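Local coordinates for protein condensin complex subunit 3 (Schizosaccharomyces pombe, PDB 5OQR) that serves as a regulatory subunit of the condensin complex, which is required to convert interphase chromatin into mitotic-like condensed chromosomes, at residues Q253-N257 / A258-L262; L222-K225 / K226-R229; A314-F317 / N318-I322; V277-L280 / A281-F285. All blocks are in the same frame, centred on the assembly; numbering follows the deposited sequence.

In the fold
All four contacts are local ones within a run of neighbouring helices in this all-helical HEAT-repeat protein. Interactions 2 and 1 lie at the start of helix 224-235 and the end of helix 240-257, within or bordering HEAT repeat 5; both are partly buried and rely on polar capping and backbone carbonyls. Interactions 4 and 3 lie inside helices 275-288 and 308-324 and depend more on side chains spaced four residues apart. Interaction 3 is the most buried. Interaction 4 touches all three others: F285 packs on I255 and L262, V277 on V228, and I282 on T316, where K283 also forms a salt bridge with E319; interactions 1 and 2 also meet through W254 and R227.

Interaction 1 (Q253-N257 / A258-L262); sequences QWIEN and ADNNL
I255, the residue most enclosed by this contact, uses both its backbone and its side chain to receive the turn that follows. Its CG1 is anti to the backbone N (chi1 -176°), which sends CD1 along the returning chain to within 3.7 Å of N261 N, and the branch crosses the N260 side chain at about a right angle. The I255 carbonyl meanwhile accepts from N260 N at 2.8 Å. Together with the bond from D259 N to E256 O (3.0 Å), this makes a Schellman motif that ends helix 240-257, near the close of HEAT repeat 5 (residues 222-259). D259 holds the positive phi of its C' position. A258, the first residue to leave helical geometry, still donates to W254 O at 3.2 Å; its small methyl is buried, with L265 of helix 262-266 packed on it. N260, which also has positive phi, a conformation asparagine tolerates well, lies alongside E256 on the exposed side, its amide plane nearly perpendicular to the carboxylate (89°). Its ND2 makes a weak hydrogen bond to E256 OE1 (2.9 Å), while a water donates to both N260 OD1 and E256 OE2. N261 then N-caps helix 262-266, its OD1 accepting from E264 N.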
ATOM      1  N   GLN A 253      19.678   0.688  14.742  1.00 41.10           N
ATOM      2  CA  GLN A 253      20.799   0.535  13.819  1.00 45.77           C
ATOM      3  C   GLN A 253      21.154   1.858  13.144  1.00 49.36           C
ATOM      4  O   GLN A 253      22.290   2.328  13.244  1.00 47.91           O
ATOM      5  CB  GLN A 253      20.481  -0.524  12.761  1.00 56.32           C
ATOM      6  CG  GLN A 253      21.680  -0.879  11.888  1.00 73.00           C
ATOM      7  CD  GLN A 253      21.282  -1.378  10.517  1.00 75.33           C
ATOM      8  OE1 GLN A 253      20.240  -2.009  10.349  1.00 73.91           O
ATOM      9  NE2 GLN A 253      22.111  -1.086   9.521  1.00 69.12           N
ATOM     10  N   TRP A 254      20.191   2.461  12.446  1.00 48.60           N
ATOM     11  CA  TRP A 254      20.484   3.668  11.681  1.00 44.65           C
ATOM     12  C   TRP A 254      20.927   4.806  12.589  1.00 40.12           C
ATOM     13  O   TRP A 254      21.847   5.557  12.250  1.00 45.47           O
ATOM     14  CB  TRP A 254      19.262   4.073  10.859  1.00 41.28           C
ATOM     15  CG  TRP A 254      19.029   3.170   9.689  1.00 41.73           C
ATOM     16  CD1 TRP A 254      19.495   1.899   9.533  1.00 42.73           C
ATOM     17  CD2 TRP A 254      18.289   3.473   8.503  1.00 41.56           C
ATOM     18  NE1 TRP A 254      19.086   1.389   8.329  1.00 47.74           N
ATOM     19  CE2 TRP A 254      18.343   2.336   7.675  1.00 41.00           C
ATOM     20  CE3 TRP A 254      17.583   4.594   8.062  1.00 39.48           C
ATOM     21  CZ2 TRP A 254      17.720   2.287   6.433  1.00 42.55           C
ATOM     22  CZ3 TRP A 254      16.964   4.543   6.828  1.00 43.12           C
ATOM     23  CH2 TRP A 254      17.036   3.398   6.029  1.00 46.40           C
ATOM     24  N   ILE A 255      20.286   4.950  13.749  1.00 42.29           N
ATOM     25  CA  ILE A 255      20.725   5.957  14.707  1.00 42.06           C
ATOM     26  C   ILE A 255      22.173   5.712  15.105  1.00 44.09           C
ATOM     27  O   ILE A 255      22.906   6.655  15.428  1.00 50.52           O
ATOM     28  CB  ILE A 255      19.789   5.962  15.933  1.00 43.91           C
ATOM     29  CG1 ILE A 255      20.165   7.078  16.907  1.00 43.17           C
ATOM     30  CG2 ILE A 255      19.855   4.627  16.662  1.00 54.69           C
ATOM     31  CD1 ILE A 255      20.156   8.471  16.305  1.00 50.16           C
ATOM     32  N   GLU A 256      22.608   4.451  15.094  1.00 55.61           N
ATOM     33  CA  GLU A 256      23.988   4.133  15.442  1.00 56.95           C
ATOM     34  C   GLU A 256      24.951   4.641  14.378  1.00 55.94           C
ATOM     35  O   GLU A 256      25.994   5.222  14.701  1.00 59.85           O
ATOM     36  CB  GLU A 256      24.140   2.622  15.624  1.00 63.23           C
ATOM     37  CG  GLU A 256      25.165   2.212  16.665  1.00 66.62           C
ATOM     38  CD  GLU A 256      24.761   2.621  18.067  1.00 76.18           C
ATOM     39  OE1 GLU A 256      25.447   3.481  18.661  1.00 83.68           O
ATOM     40  OE2 GLU A 256      23.747   2.095  18.571  1.00 82.50           O
ATOM     41  N   ASN A 257      24.620   4.433  13.102  1.00 53.52           N
ATOM     42  CA  ASN A 257      25.464   4.932  12.023  1.00 50.99           C
ATOM     43  C   ASN A 257      25.565   6.451  12.034  1.00 58.46           C
ATOM     44  O   ASN A 257      26.520   7.001  11.477  1.00 61.43           O
ATOM     45  CB  ASN A 257      24.922   4.463  10.673  1.00 53.22           C
ATOM     46  CG  ASN A 257      24.734   2.959  10.607  1.00 62.35           C
ATOM     47  OD1 ASN A 257      23.726   2.472  10.095  1.00 53.25           O
ATOM     48  ND2 ASN A 257      25.700   2.214  11.129  1.00 70.57           N
ATOM     49  N   ALA A 258      24.602   7.137  12.650  1.00 55.96           N
ATOM     50  CA  ALA A 258      24.613   8.589  12.758  1.00 50.17           C
ATOM     51  C   ALA A 258      25.178   9.062  14.092  1.00 59.81           C
ATOM     52  O   ALA A 258      24.849  10.160  14.553  1.00 57.87           O
ATOM     53  CB  ALA A 258      23.203   9.142  12.553  1.00 44.62           C
ATOM     54  N   ASP A 259      26.021   8.248  14.726  1.00 59.54           N
ATOM     55  CA  ASP A 259      26.696   8.627  15.965  1.00 58.88           C
ATOM     56  C   ASP A 259      25.703   8.908  17.087  1.00 61.31           C
ATOM     57  O   ASP A 259      25.961   9.735  17.965  1.00 54.03           O
ATOM     58  CB  ASP A 259      27.600   9.840  15.743  1.00 80.33           C
ATOM     59  CG  ASP A 259      28.370   9.763  14.438  1.00 94.71           C
ATOM     60  OD1 ASP A 259      29.405   9.067  14.394  1.00109.26           O
ATOM     61  OD2 ASP A 259      27.937  10.398  13.453  1.00 87.62           O
ATOM     62  N   ASN A 260      24.560   8.224  17.067  1.00 56.60           N
ATOM     63  CA  ASN A 260      23.516   8.416  18.069  1.00 50.71           C
ATOM     64  C   ASN A 260      23.073   9.874  18.147  1.00 52.14           C
ATOM     65  O   ASN A 260      22.695  10.363  19.212  1.00 51.49           O
ATOM     66  CB  ASN A 260      23.973   7.925  19.444  1.00 59.79           C
ATOM     67  CG  ASN A 260      24.166   6.423  19.489  1.00 57.14           C
ATOM     68  OD1 ASN A 260      23.395   5.672  18.894  1.00 59.09           O
ATOM     69  ND2 ASN A 260      25.197   5.980  20.193  1.00 60.41           N
ATOM     70  N   ASN A 261      23.121  10.576  17.018  1.00 58.41           N
ATOM     71  CA  ASN A 261      22.712  11.977  16.937  1.00 52.04           C
ATOM     72  C   ASN A 261      21.528  12.057  15.981  1.00 50.90           C
ATOM     73  O   ASN A 261      21.697  11.962  14.761  1.00 45.80           O
ATOM     74  CB  ASN A 261      23.864  12.861  16.478  1.00 55.47           C
ATOM     75  CG  ASN A 261      23.592  14.331  16.710  1.00 63.50           C
ATOM     76  OD1 ASN A 261      23.174  15.048  15.803  1.00 60.70           O
ATOM     77  ND2 ASN A 261      23.820  14.787  17.937  1.00 77.60           N
ATOM     78  N   LEU A 262      20.331  12.231  16.543  1.00 44.47           N
ATOM     79  CA  LEU A 262      19.123  12.244  15.728  1.00 38.75           C
ATOM     80  C   LEU A 262      19.198  13.309  14.643  1.00 46.08           C
ATOM     81  O   LEU A 262      18.771  13.076  13.505  1.00 43.48           O
ATOM     82  CB  LEU A 262      17.902  12.471  16.619  1.00 47.41           C
ATOM     83  CG  LEU A 262      16.536  12.358  15.943  1.00 33.94           C
ATOM     84  CD1 LEU A 262      16.310  10.957  15.406  1.00 39.95           C
ATOM     85  CD2 LEU A 262      15.442  12.738  16.921  1.00 41.23           C
TER
HETATM   86  O   HOH W   1      21.853   3.573  20.043  1.00 45.42           O

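Interaction 2 (L222-K225 / K226-R229); sequences LSIK and KRVR
R227 runs back past the first turn of helix 224-235 with its chain extended from CG to NE, bringing the guanidinium to the backbone of L222. NE donates to L222 O at 3.0 Å, approaching from above the carbonyl plane, and NH2 adds a weak bond to the same oxygen. I224 crosses the arginine at a slant and lays CG1 over one guanidinium face, 3.7 Å from R227 NH1, so that an aliphatic branch covers a flat cationic group. NH1 donates to R268 O, and NH2, besides its weak bond to L222 O, donates to R220 O. A long, planar, multi-donor side chain suits this buried place, where several backbone oxygens collect around the helix start of HEAT repeat 5. S223 is the N-cap: its OG sits between the backbone N and the carbonyl carbon (chi1 68°) and accepts at 3.2 Å from K226 N, an amide that also makes a weak bond to S223 O. K226 extends past this hydroxyl, its methylenes alongside OG, before bending at the last torsion so that NZ comes back for a weak bond to OG (3.5 Å). Next to it, L222 turns its CB against R227 CG and K226 CB, both at 3.9 Å.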
ATOM      1  N   LEU A 222      23.138   3.576   0.968  1.00 62.47           N
ATOM      2  CA  LEU A 222      21.979   3.743   0.110  1.00 70.77           C
ATOM      3  C   LEU A 222      21.879   5.178  -0.388  1.00 67.34           C
ATOM      4  O   LEU A 222      22.329   6.120   0.267  1.00 58.64           O
ATOM      5  CB  LEU A 222      20.701   3.376   0.863  1.00 63.39           C
ATOM      6  CG  LEU A 222      20.686   2.013   1.553  1.00 60.44           C
ATOM      7  CD1 LEU A 222      19.361   1.813   2.255  1.00 62.17           C
ATOM      8  CD2 LEU A 222      20.933   0.900   0.553  1.00 68.77           C
ATOM      9  N   SER A 223      21.277   5.335  -1.562  1.00 65.66           N
ATOM     10  CA  SER A 223      20.962   6.662  -2.061  1.00 60.51           C
ATOM     11  C   SER A 223      19.886   7.295  -1.189  1.00 63.38           C
ATOM     12  O   SER A 223      19.053   6.606  -0.593  1.00 67.76           O
ATOM     13  CB  SER A 223      20.488   6.591  -3.510  1.00 69.09           C
ATOM     14  OG  SER A 223      19.231   5.950  -3.598  1.00 51.05           O
ATOM     15  N   ILE A 224      19.912   8.627  -1.111  1.00 57.29           N
ATOM     16  CA  ILE A 224      18.959   9.336  -0.259  1.00 53.72           C
ATOM     17  C   ILE A 224      17.533   8.936  -0.611  1.00 50.60           C
ATOM     18  O   ILE A 224      16.680   8.779   0.271  1.00 47.93           O
ATOM     19  CB  ILE A 224      19.171  10.859  -0.372  1.00 54.79           C
ATOM     20  CG1 ILE A 224      20.584  11.219   0.102  1.00 73.24           C
ATOM     21  CG2 ILE A 224      18.108  11.607   0.438  1.00 49.11           C
ATOM     22  CD1 ILE A 224      20.883  12.708   0.166  1.00 76.88           C
ATOM     23  N   LYS A 225      17.251   8.755  -1.901  1.00 53.01           N
ATOM     24  CA  LYS A 225      15.909   8.362  -2.309  1.00 55.75           C
ATOM     25  C   LYS A 225      15.602   6.916  -1.952  1.00 55.72           C
ATOM     26  O   LYS A 225      14.425   6.554  -1.839  1.00 53.80           O
ATOM     27  CB  LYS A 225      15.733   8.592  -3.811  1.00 66.21           C
ATOM     28  CG  LYS A 225      16.134   9.994  -4.270  1.00 93.18           C
ATOM     29  CD  LYS A 225      15.312  11.090  -3.583  1.00101.34           C
ATOM     30  CE  LYS A 225      16.085  12.394  -3.498  1.00 87.48           C
ATOM     31  NZ  LYS A 225      15.417  13.368  -2.586  1.00 64.62           N
ATOM     32  N   LYS A 226      16.626   6.084  -1.770  1.00 63.84           N
ATOM     33  CA  LYS A 226      16.403   4.736  -1.263  1.00 56.12           C
ATOM     34  C   LYS A 226      16.108   4.760   0.232  1.00 47.22           C
ATOM     35  O   LYS A 226      15.182   4.092   0.700  1.00 38.60           O
ATOM     36  CB  LYS A 226      17.618   3.855  -1.557  1.00 60.17           C
ATOM     37  CG  LYS A 226      17.692   3.349  -2.989  1.00 61.07           C
ATOM     38  CD  LYS A 226      18.888   2.434  -3.185  1.00 63.35           C
ATOM     39  CE  LYS A 226      19.044   2.014  -4.635  1.00 67.59           C
ATOM     40  NZ  LYS A 226      19.732   3.052  -5.451  1.00 80.92           N
ATOM     41  N   ARG A 227      16.886   5.534   0.993  1.00 41.79           N
ATOM     42  CA  ARG A 227      16.654   5.646   2.430  1.00 38.41           C
ATOM     43  C   ARG A 227      15.225   6.075   2.724  1.00 38.00           C
ATOM     44  O   ARG A 227      14.591   5.561   3.651  1.00 39.42           O
ATOM     45  CB  ARG A 227      17.628   6.650   3.045  1.00 42.97           C
ATOM     46  CG  ARG A 227      19.091   6.409   2.731  1.00 49.58           C
ATOM     47  CD  ARG A 227      19.921   7.609   3.141  1.00 43.69           C
ATOM     48  NE  ARG A 227      21.296   7.528   2.659  1.00 51.93           N
ATOM     49  CZ  ARG A 227      22.165   8.532   2.706  1.00 53.02           C
ATOM     50  NH1 ARG A 227      21.804   9.705   3.208  1.00 56.59           N
ATOM     51  NH2 ARG A 227      23.395   8.366   2.244  1.00 55.93           N
ATOM     52  N   VAL A 228      14.704   7.025   1.948  1.00 41.27           N
ATOM     53  CA  VAL A 228      13.370   7.554   2.211  1.00 35.94           C
ATOM     54  C   VAL A 228      12.306   6.556   1.782  1.00 37.43           C
ATOM     55  O   VAL A 228      11.295   6.370   2.470  1.00 36.06           O
ATOM     56  CB  VAL A 228      13.194   8.912   1.508  1.00 34.13           C
ATOM     57  CG1 VAL A 228      11.769   9.431   1.665  1.00 30.51           C
ATOM     58  CG2 VAL A 228      14.182   9.918   2.062  1.00 30.66           C
ATOM     59  N   ARG A 229      12.508   5.897   0.641  1.00 41.64           N
ATOM     60  CA  ARG A 229      11.524   4.931   0.169  1.00 36.11           C
ATOM     61  C   ARG A 229      11.400   3.766   1.140  1.00 42.41           C
ATOM     62  O   ARG A 229      10.304   3.235   1.352  1.00 40.06           O
ATOM     63  CB  ARG A 229      11.904   4.444  -1.229  1.00 50.67           C
ATOM     64  CG  ARG A 229      10.736   3.871  -2.016  1.00 68.97           C
ATOM     65  CD  ARG A 229      10.967   3.935  -3.520  1.00 76.99           C
ATOM     66  NE  ARG A 229      12.022   3.021  -3.966  1.00 80.04           N
ATOM     67  CZ  ARG A 229      13.217   3.383  -4.426  1.00 78.85           C
ATOM     68  NH1 ARG A 229      13.557   4.661  -4.528  1.00 77.95           N
ATOM     69  NH2 ARG A 229      14.085   2.451  -4.801  1.00 86.59           N
TER

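Interaction 3 (A314-F317 / N318-I322); sequences ARTF and NEICI
F317 swings its ring to the side opposite its backbone N (chi1 169°), and C321, one turn on, puts SG beside its own N (chi1 -66°). The spacing of four residues places the two on one side of helix 308-324, and these torsions aim the groups at each other. The sulfur therefore stands over one face of the ring, 3.9 Å from SG to the centroid of the F317 ring and 3.7 Å from SG to F317 CZ, a cysteine sulfur-aromatic contact. Both are buried, where a polarisable sulfur and a flat aromatic face pack closely; F298 meets the ring as well. On another side of the helix R315 bends at chi2 (-93°) to run beside E319. This is a classic i to i+4 salt bridge: R315 NE donates to E319 OE2 at 3.1 Å in an almost straight bond, with the oxygen in the guanidinium plane, whereas the nitrogen lies above the carboxylate plane. Both ends have further partners. Q365 takes NH2 and Y368 forms a cation-pi contact with the arginine, while OE1 pairs with K283 of helix 275-288, so the carboxylate joins two helices. Between R315 O and N318 ND2 sits a water bonded to both, with S372 also bound to ND2.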
ATOM      1  N   ALA A 314      11.703  20.236  16.311  1.00 34.21           N
ATOM      2  CA  ALA A 314      10.904  20.935  17.309  1.00 31.27           C
ATOM      3  C   ALA A 314       9.421  20.870  16.968  1.00 34.47           C
ATOM      4  O   ALA A 314       8.583  20.656  17.850  1.00 35.41           O
ATOM      5  CB  ALA A 314      11.369  22.387  17.428  1.00 33.90           C
ATOM      6  N   ARG A 315       9.077  21.048  15.691  1.00 31.57           N
ATOM      7  CA  ARG A 315       7.676  21.000  15.288  1.00 30.06           C
ATOM      8  C   ARG A 315       7.084  19.616  15.519  1.00 32.58           C
ATOM      9  O   ARG A 315       5.911  19.489  15.889  1.00 31.22           O
ATOM     10  CB  ARG A 315       7.547  21.413  13.821  1.00 26.12           C
ATOM     11  CG  ARG A 315       6.211  21.066  13.172  1.00 25.99           C
ATOM     12  CD  ARG A 315       6.266  19.713  12.471  1.00 35.48           C
ATOM     13  NE  ARG A 315       5.034  19.415  11.744  1.00 35.62           N
ATOM     14  CZ  ARG A 315       4.890  19.466  10.424  1.00 34.26           C
ATOM     15  NH1 ARG A 315       3.717  19.176   9.882  1.00 36.38           N
ATOM     16  NH2 ARG A 315       5.903  19.797   9.635  1.00 32.19           N
ATOM     17  N   THR A 316       7.876  18.564  15.298  1.00 33.06           N
ATOM     18  CA  THR A 316       7.384  17.209  15.521  1.00 35.53           C
ATOM     19  C   THR A 316       7.305  16.892  17.010  1.00 33.88           C
ATOM     20  O   THR A 316       6.328  16.290  17.470  1.00 32.71           O
ATOM     21  CB  THR A 316       8.282  16.198  14.809  1.00 32.68           C
ATOM     22  OG1 THR A 316       8.435  16.571  13.434  1.00 32.26           O
ATOM     23  CG2 THR A 316       7.674  14.804  14.879  1.00 31.00           C
ATOM     24  N   PHE A 317       8.330  17.277  17.771  1.00 31.49           N
ATOM     25  CA  PHE A 317       8.295  17.115  19.220  1.00 28.92           C
ATOM     26  C   PHE A 317       7.055  17.780  19.803  1.00 31.87           C
ATOM     27  O   PHE A 317       6.348  17.194  20.630  1.00 39.27           O
ATOM     28  CB  PHE A 317       9.572  17.700  19.827  1.00 32.67           C
ATOM     29  CG  PHE A 317       9.536  17.837  21.321  1.00 32.57           C
ATOM     30  CD1 PHE A 317       9.996  16.820  22.134  1.00 34.70           C
ATOM     31  CD2 PHE A 317       9.059  18.993  21.913  1.00 34.64           C
ATOM     32  CE1 PHE A 317       9.969  16.947  23.506  1.00 37.85           C
ATOM     33  CE2 PHE A 317       9.028  19.125  23.284  1.00 37.68           C
ATOM     34  CZ  PHE A 317       9.487  18.101  24.081  1.00 41.35           C
ATOM     35  N   ASN A 318       6.779  19.012  19.377  1.00 33.77           N
ATOM     36  CA  ASN A 318       5.574  19.703  19.818  1.00 33.70           C
ATOM     37  C   ASN A 318       4.323  18.963  19.359  1.00 31.77           C
ATOM     38  O   ASN A 318       3.327  18.898  20.088  1.00 30.40           O
ATOM     39  CB  ASN A 318       5.587  21.139  19.288  1.00 31.52           C
ATOM     40  CG  ASN A 318       4.386  21.942  19.733  1.00 30.28           C
ATOM     41  OD1 ASN A 318       4.246  22.266  20.908  1.00 38.98           O
ATOM     42  ND2 ASN A 318       3.522  22.285  18.789  1.00 31.62           N
ATOM     43  N   GLU A 319       4.362  18.391  18.157  1.00 31.24           N
ATOM     44  CA  GLU A 319       3.219  17.641  17.648  1.00 34.18           C
ATOM     45  C   GLU A 319       2.959  16.392  18.482  1.00 37.67           C
ATOM     46  O   GLU A 319       1.806  16.073  18.791  1.00 34.02           O
ATOM     47  CB  GLU A 319       3.464  17.271  16.187  1.00 38.77           C
ATOM     48  CG  GLU A 319       2.218  17.205  15.333  1.00 50.09           C
ATOM     49  CD  GLU A 319       2.528  17.354  13.858  1.00 47.26           C
ATOM     50  OE1 GLU A 319       2.715  16.322  13.181  1.00 52.77           O
ATOM     51  OE2 GLU A 319       2.603  18.507  13.379  1.00 43.04           O
ATOM     52  N   ILE A 320       4.020  15.676  18.855  1.00 40.01           N
ATOM     53  CA  ILE A 320       3.872  14.467  19.663  1.00 36.90           C
ATOM     54  C   ILE A 320       3.273  14.809  21.021  1.00 43.36           C
ATOM     55  O   ILE A 320       2.241  14.259  21.424  1.00 48.35           O
ATOM     56  CB  ILE A 320       5.230  13.756  19.814  1.00 33.74           C
ATOM     57  CG1 ILE A 320       5.711  13.236  18.459  1.00 32.28           C
ATOM     58  CG2 ILE A 320       5.138  12.607  20.815  1.00 35.37           C
ATOM     59  CD1 ILE A 320       7.174  12.855  18.436  1.00 30.07           C
ATOM     60  N   CYS A 321       3.917  15.724  21.748  1.00 40.03           N
ATOM     61  CA  CYS A 321       3.512  16.007  23.121  1.00 36.69           C
ATOM     62  C   CYS A 321       2.053  16.436  23.199  1.00 42.06           C
ATOM     63  O   CYS A 321       1.355  16.107  24.164  1.00 48.92           O
ATOM     64  CB  CYS A 321       4.417  17.082  23.718  1.00 42.72           C
ATOM     65  SG  CYS A 321       6.130  16.566  23.928  1.00 49.41           S
ATOM     66  N   ILE A 322       1.573  17.178  22.202  1.00 43.25           N
ATOM     67  CA  ILE A 322       0.174  17.594  22.197  1.00 42.24           C
ATOM     68  C   ILE A 322      -0.737  16.384  22.031  1.00 53.72           C
ATOM     69  O   ILE A 322      -1.725  16.223  22.757  1.00 54.31           O
ATOM     70  CB  ILE A 322      -0.068  18.645  21.098  1.00 35.06           C
ATOM     71  CG1 ILE A 322       0.645  19.949  21.465  1.00 39.14           C
ATOM     72  CG2 ILE A 322      -1.563  18.894  20.899  1.00 29.30           C
ATOM     73  CD1 ILE A 322       0.572  21.029  20.408  1.00 42.89           C
TER
HETATM   74  O   HOH W   2       4.004  21.662  15.864  1.00 31.82           O

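Interaction 4 (V277-L280 / A281-F285); sequences VAVL and AIKKF
Four successive i to i+4 backbone bonds, from A281 N to V277 O (2.9 Å) through K284 N to L280 O (2.9 Å), keep residues 277-284 in regular alpha-helix, and F285 N continues the series to A281 O. L280 and K284, one turn apart, pass each other obliquely: CG of the leucine is turned to the far side from N (chi1 177°), and CD1 meets K284 CG at 4.1 Å. The lysine bends at chi2 and again at chi4, which folds its chain back and brings NZ near the same CD1; NZ makes a weak hydrogen bond to L235 O. V279 and K283 instead run alongside each other in the same direction, with V279 CG1 3.7 Å from K283 CE. Here the lysine's extended methylenes supply an apolar flank for the valine, and its ammonium end is held by E319. Helix 275-288 is one layer in the helical stack of this HEAT-repeat protein, with helices 224-235, 240-257 and 308-324 packed around it. A281, whose CB approaches V277 O at 3.5 Å, has a small side chain consistent with the close approach of L235 of helix 224-235. I282 turns CG1 beside A278 O, while its CG2 meets T316 CG2. The F285 ring lies against helix 240-257, where L250, A251 and I255 touch it.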
ATOM      1  N   VAL A 277       7.737  11.900   5.301  1.00 42.73           N
ATOM      2  CA  VAL A 277       8.452  10.728   5.795  1.00 34.70           C
ATOM      3  C   VAL A 277       9.322  11.097   6.988  1.00 33.52           C
ATOM      4  O   VAL A 277       9.451  10.320   7.941  1.00 34.23           O
ATOM      5  CB  VAL A 277       9.282  10.093   4.663  1.00 34.69           C
ATOM      6  CG1 VAL A 277      10.153   8.962   5.200  1.00 40.02           C
ATOM      7  CG2 VAL A 277       8.371   9.576   3.568  1.00 40.27           C
ATOM      8  N   ALA A 278       9.932  12.284   6.957  1.00 37.69           N
ATOM      9  CA  ALA A 278      10.820  12.688   8.042  1.00 34.62           C
ATOM     10  C   ALA A 278      10.054  12.850   9.348  1.00 31.64           C
ATOM     11  O   ALA A 278      10.547  12.470  10.414  1.00 29.82           O
ATOM     12  CB  ALA A 278      11.539  13.984   7.674  1.00 32.06           C
ATOM     13  N   VAL A 279       8.846  13.409   9.285  1.00 31.06           N
ATOM     14  CA  VAL A 279       8.024  13.534  10.485  1.00 27.68           C
ATOM     15  C   VAL A 279       7.690  12.155  11.038  1.00 29.05           C
ATOM     16  O   VAL A 279       7.853  11.889  12.233  1.00 31.33           O
ATOM     17  CB  VAL A 279       6.749  14.342  10.182  1.00 32.58           C
ATOM     18  CG1 VAL A 279       5.809  14.342  11.381  1.00 31.92           C
ATOM     19  CG2 VAL A 279       7.104  15.766   9.800  1.00 33.19           C
ATOM     20  N   LEU A 280       7.211  11.259  10.172  1.00 30.98           N
ATOM     21  CA  LEU A 280       6.839   9.920  10.614  1.00 27.23           C
ATOM     22  C   LEU A 280       8.024   9.195  11.238  1.00 31.31           C
ATOM     23  O   LEU A 280       7.879   8.525  12.267  1.00 35.17           O
ATOM     24  CB  LEU A 280       6.280   9.125   9.434  1.00 33.09           C
ATOM     25  CG  LEU A 280       5.896   7.666   9.689  1.00 29.80           C
ATOM     26  CD1 LEU A 280       4.754   7.568  10.685  1.00 30.79           C
ATOM     27  CD2 LEU A 280       5.527   6.992   8.383  1.00 26.85           C
ATOM     28  N   ALA A 281       9.206   9.318  10.632  1.00 29.96           N
ATOM     29  CA  ALA A 281      10.393   8.681  11.190  1.00 32.99           C
ATOM     30  C   ALA A 281      10.675   9.178  12.602  1.00 30.67           C
ATOM     31  O   ALA A 281      10.991   8.385  13.496  1.00 34.44           O
ATOM     32  CB  ALA A 281      11.596   8.934  10.283  1.00 30.44           C
ATOM     33  N   ILE A 282      10.565  10.487  12.825  1.00 30.43           N
ATOM     34  CA  ILE A 282      10.802  11.038  14.156  1.00 31.09           C
ATOM     35  C   ILE A 282       9.795  10.469  15.144  1.00 28.11           C
ATOM     36  O   ILE A 282      10.154  10.025  16.240  1.00 32.51           O
ATOM     37  CB  ILE A 282      10.750  12.577  14.115  1.00 33.13           C
ATOM     38  CG1 ILE A 282      11.909  13.123  13.279  1.00 34.39           C
ATOM     39  CG2 ILE A 282      10.802  13.164  15.527  1.00 30.19           C
ATOM     40  CD1 ILE A 282      11.799  14.601  12.960  1.00 42.46           C
ATOM     41  N   LYS A 283       8.515  10.480  14.773  1.00 29.06           N
ATOM     42  CA  LYS A 283       7.483   9.974  15.671  1.00 28.75           C
ATOM     43  C   LYS A 283       7.710   8.506  15.999  1.00 30.93           C
ATOM     44  O   LYS A 283       7.571   8.094  17.156  1.00 38.77           O
ATOM     45  CB  LYS A 283       6.105  10.180  15.047  1.00 28.58           C
ATOM     46  CG  LYS A 283       5.757  11.636  14.821  1.00 27.24           C
ATOM     47  CD  LYS A 283       4.307  11.821  14.432  1.00 27.64           C
ATOM     48  CE  LYS A 283       3.933  13.290  14.418  1.00 32.69           C
ATOM     49  NZ  LYS A 283       2.493  13.509  14.132  1.00 36.40           N
ATOM     50  N   LYS A 284       8.066   7.701  14.998  1.00 31.61           N
ATOM     51  CA  LYS A 284       8.286   6.281  15.243  1.00 35.37           C
ATOM     52  C   LYS A 284       9.541   6.050  16.075  1.00 31.29           C
ATOM     53  O   LYS A 284       9.569   5.156  16.926  1.00 37.57           O
ATOM     54  CB  LYS A 284       8.372   5.527  13.915  1.00 33.90           C
ATOM     55  CG  LYS A 284       7.040   5.359  13.200  1.00 34.13           C
ATOM     56  CD  LYS A 284       6.014   4.681  14.094  1.00 43.14           C
ATOM     57  CE  LYS A 284       4.914   4.014  13.288  1.00 64.79           C
ATOM     58  NZ  LYS A 284       3.986   4.997  12.667  1.00 75.92           N
ATOM     59  N   PHE A 285      10.589   6.838  15.842  1.00 26.94           N
ATOM     60  CA  PHE A 285      11.786   6.722  16.667  1.00 29.01           C
ATOM     61  C   PHE A 285      11.453   6.905  18.142  1.00 33.18           C
ATOM     62  O   PHE A 285      11.939   6.152  18.994  1.00 36.12           O
ATOM     63  CB  PHE A 285      12.829   7.749  16.225  1.00 30.34           C
ATOM     64  CG  PHE A 285      14.030   7.816  17.125  1.00 31.85           C
ATOM     65  CD1 PHE A 285      14.072   8.711  18.180  1.00 38.67           C
ATOM     66  CD2 PHE A 285      15.116   6.984  16.919  1.00 38.31           C
ATOM     67  CE1 PHE A 285      15.169   8.776  19.011  1.00 40.66           C
ATOM     68  CE2 PHE A 285      16.220   7.042  17.747  1.00 44.29           C
ATOM     69  CZ  PHE A 285      16.247   7.940  18.795  1.00 42.70           C
TER